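Local atomic coordinates of thiamine pyrophosphokinase (Saccharomyces cerevisiae, PDB entry 1IG0), a protein that catalyses the transfer of pyrophosphate from ATP to thiamine, making thiamine diphosphate, as the only enzyme in yeast capable of this synthesis. Residues I95-S100 / T120-T125. Residues are numbered along the deposited sequence; the frame is centred on the assembly and turned at random.
Sequences IGDLDS and TTQYST. With VIB (3-(4-amino-2-methyl-pyrimidin-5-ylmethyl)-5-(2-hydroxy-ethyl)-4-methyl-thiazol-3-ium), chain D.
Beside the thiamine site between the two subunits, D97, just past the end of strand 93-96, meets T120 and Q122 of the loop running from strand 115-118 to helix 126-139. Strands 93-96 and 115-118 are parallel neighbours in the sheet of the catalytic domain. CB of D97 comes within 4.4 Å of T120 CA, and the end of the Q122 side chain nears the D97 carboxylate, the two planes 48° apart, though no hydrogen bond crosses between the segments. With CG between its own N and carbonyl carbon (chi1 67°), D97 turns OD2 back to accept a nearly straight bond from D99 N, 2.6 Å from D97 OD2, closing an Asx turn. A leucine here would probably leave D99 N without its acceptor and free the turn to shift. The loop is likewise shaped by an ST turn, Y123 N donating to T121 OG1 (3.2 Å). Beyond it Q122 O accepts from the aminopyrimidine N4A of thiamine at 3.0 Å, and that same N4A lies over one face of the Y123 ring, toward its rim. S124 O approaches the thiazolium S1 to 3.4 Å, while CG2 of T125, the N-cap residue of helix 126-139, touches the hydroxyethyl O1 at 3.5 Å. W270 of the second subunit meets the Y123 ring edge-to-face, and S285 OG of that subunit also hydrogen-bonds thiamine. The Asx turn thus sets the D97 carboxylate, close to that of D69, while the Q122 carbonyl reads the amino group.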
loop_
_atom_site.group_PDB
_atom_site.type_symbol
_atom_site.label_atom_id
_atom_site.label_comp_id
_atom_site.label_asym_id
_atom_site.label_seq_id
_atom_site.Cartn_x
_atom_site.Cartn_y
_atom_site.Cartn_z
ATOM N N ILE B 95 -20.979 -11.904 -0.414
ATOM C CA ILE B 95 -21.738 -10.746 0.032
ATOM C C ILE B 95 -21.236 -9.442 -0.580
ATOM O O ILE B 95 -20.038 -9.263 -0.798
ATOM C CB ILE B 95 -21.710 -10.655 1.577
ATOM C CG1 ILE B 95 -22.668 -9.567 2.060
ATOM C CG2 ILE B 95 -20.291 -10.395 2.056
ATOM C CD1 ILE B 95 -22.888 -9.575 3.563
ATOM N N GLY B 96 -22.174 -8.542 -0.859
ATOM C CA GLY B 96 -21.851 -7.256 -1.455
ATOM C C GLY B 96 -23.053 -6.773 -2.245
ATOM O O GLY B 96 -24.120 -7.383 -2.161
ATOM N N ASP B 97 -22.907 -5.692 -3.009
ATOM C CA ASP B 97 -24.034 -5.189 -3.793
ATOM C C ASP B 97 -24.299 -6.109 -4.983
ATOM O O ASP B 97 -25.377 -6.084 -5.575
ATOM C CB ASP B 97 -23.786 -3.742 -4.249
ATOM C CG ASP B 97 -22.659 -3.618 -5.250
ATOM O OD1 ASP B 97 -21.805 -2.726 -5.063
ATOM O OD2 ASP B 97 -22.634 -4.393 -6.228
ATOM N N LEU B 98 -23.296 -6.915 -5.325
ATOM C CA LEU B 98 -23.390 -7.902 -6.401
ATOM C C LEU B 98 -23.466 -7.421 -7.850
ATOM O O LEU B 98 -23.667 -8.236 -8.751
ATOM C CB LEU B 98 -24.578 -8.832 -6.136
ATOM C CG LEU B 98 -24.727 -9.371 -4.711
ATOM C CD1 LEU B 98 -25.889 -10.351 -4.663
ATOM C CD2 LEU B 98 -23.437 -10.044 -4.266
ATOM N N ASP B 99 -23.308 -6.126 -8.095
ATOM C CA ASP B 99 -23.377 -5.636 -9.469
ATOM C C ASP B 99 -22.194 -6.091 -10.322
ATOM O O ASP B 99 -22.352 -6.379 -11.508
ATOM C CB ASP B 99 -23.476 -4.107 -9.500
ATOM C CG ASP B 99 -24.827 -3.601 -9.034
ATOM O OD1 ASP B 99 -25.854 -4.186 -9.440
ATOM O OD2 ASP B 99 -24.865 -2.612 -8.272
ATOM N N SER B 100 -21.013 -6.160 -9.715
ATOM C CA SER B 100 -19.809 -6.578 -10.429
ATOM C C SER B 100 -19.781 -8.088 -10.635
ATOM O O SER B 100 -18.933 -8.609 -11.360
ATOM C CB SER B 100 -18.560 -6.155 -9.655
ATOM O OG SER B 100 -18.443 -6.886 -8.448
ATOM N N THR B 120 -26.884 -3.321 -0.510
ATOM C CA THR B 120 -26.719 -2.173 -1.398
ATOM C C THR B 120 -26.093 -0.900 -0.836
ATOM O O THR B 120 -25.701 -0.020 -1.603
ATOM C CB THR B 120 -28.072 -1.772 -2.015
ATOM O OG1 THR B 120 -28.932 -1.261 -0.989
ATOM C CG2 THR B 120 -28.740 -2.973 -2.664
ATOM N N THR B 121 -25.994 -0.786 0.484
ATOM C CA THR B 121 -25.437 0.426 1.076
ATOM C C THR B 121 -24.065 0.797 0.528
ATOM O O THR B 121 -23.166 -0.040 0.441
ATOM C CB THR B 121 -25.328 0.322 2.611
ATOM O OG1 THR B 121 -24.885 1.579 3.139
ATOM C CG2 THR B 121 -24.341 -0.768 3.009
ATOM N N GLN B 122 -23.917 2.063 0.154
ATOM C CA GLN B 122 -22.659 2.567 -0.370
ATOM C C GLN B 122 -21.925 3.344 0.718
ATOM O O GLN B 122 -21.053 4.161 0.426
ATOM C CB GLN B 122 -22.906 3.478 -1.575
ATOM C CG GLN B 122 -23.461 2.767 -2.798
ATOM C CD GLN B 122 -22.633 1.558 -3.190
ATOM O OE1 GLN B 122 -22.940 0.429 -2.803
ATOM N NE2 GLN B 122 -21.569 1.791 -3.948
ATOM N N TYR B 123 -22.291 3.092 1.971
ATOM C CA TYR B 123 -21.656 3.773 3.092
ATOM C C TYR B 123 -20.804 2.836 3.931
ATOM O O TYR B 123 -20.393 3.174 5.040
ATOM C CB TYR B 123 -22.706 4.466 3.959
ATOM C CG TYR B 123 -23.265 5.703 3.300
ATOM C CD1 TYR B 123 -24.179 5.606 2.250
ATOM C CD2 TYR B 123 -22.834 6.972 3.683
ATOM C CE1 TYR B 123 -24.646 6.745 1.595
ATOM C CE2 TYR B 123 -23.293 8.117 3.035
ATOM C CZ TYR B 123 -24.198 7.997 1.994
ATOM O OH TYR B 123 -24.645 9.124 1.344
ATOM N N SER B 124 -20.551 1.652 3.388
ATOM C CA SER B 124 -19.717 0.656 4.041
ATOM C C SER B 124 -19.024 -0.111 2.924
ATOM O O SER B 124 -19.582 -0.281 1.841
ATOM C CB SER B 124 -20.559 -0.301 4.891
ATOM O OG SER B 124 -21.294 -1.197 4.079
ATOM N N THR B 125 -17.802 -0.558 3.180
ATOM C CA THR B 125 -17.043 -1.302 2.184
ATOM C C THR B 125 -17.477 -2.760 2.188
ATOM O O THR B 125 -18.157 -3.212 3.111
ATOM C CB THR B 125 -15.542 -1.248 2.493
ATOM O OG1 THR B 125 -15.302 -1.847 3.774
ATOM C CG2 THR B 125 -15.053 0.203 2.504
HETATM C CM2 VIB D . -17.042 10.318 2.889
HETATM N N4A VIB D . -20.205 6.889 1.212
HETATM C CM4 VIB D . -18.902 3.813 -2.745
HETATM O O1 VIB D . -16.344 0.202 -0.714
HETATM C C7 VIB D . -17.109 0.475 -1.888
HETATM C C6 VIB D . -18.491 1.044 -1.483
HETATM C C2 VIB D . -17.878 4.222 0.685
HETATM S S1 VIB D . -17.777 2.459 0.969
HETATM C C5 VIB D . -18.292 2.370 -0.758
HETATM C C4 VIB D . -18.466 3.601 -1.301
HETATM N N3 VIB D . -18.230 4.559 -0.477
HETATM C C7A VIB D . -18.350 6.002 -0.840
HETATM C C4A VIB D . -18.952 7.526 1.113
HETATM N N3A VIB D . -18.631 8.566 2.010
HETATM C C2A VIB D . -17.386 9.211 1.931
HETATM N N1A VIB D . -16.462 8.813 0.949
HETATM C C6A VIB D . -16.776 7.774 0.048
HETATM C C5A VIB D . -18.021 7.124 0.125
#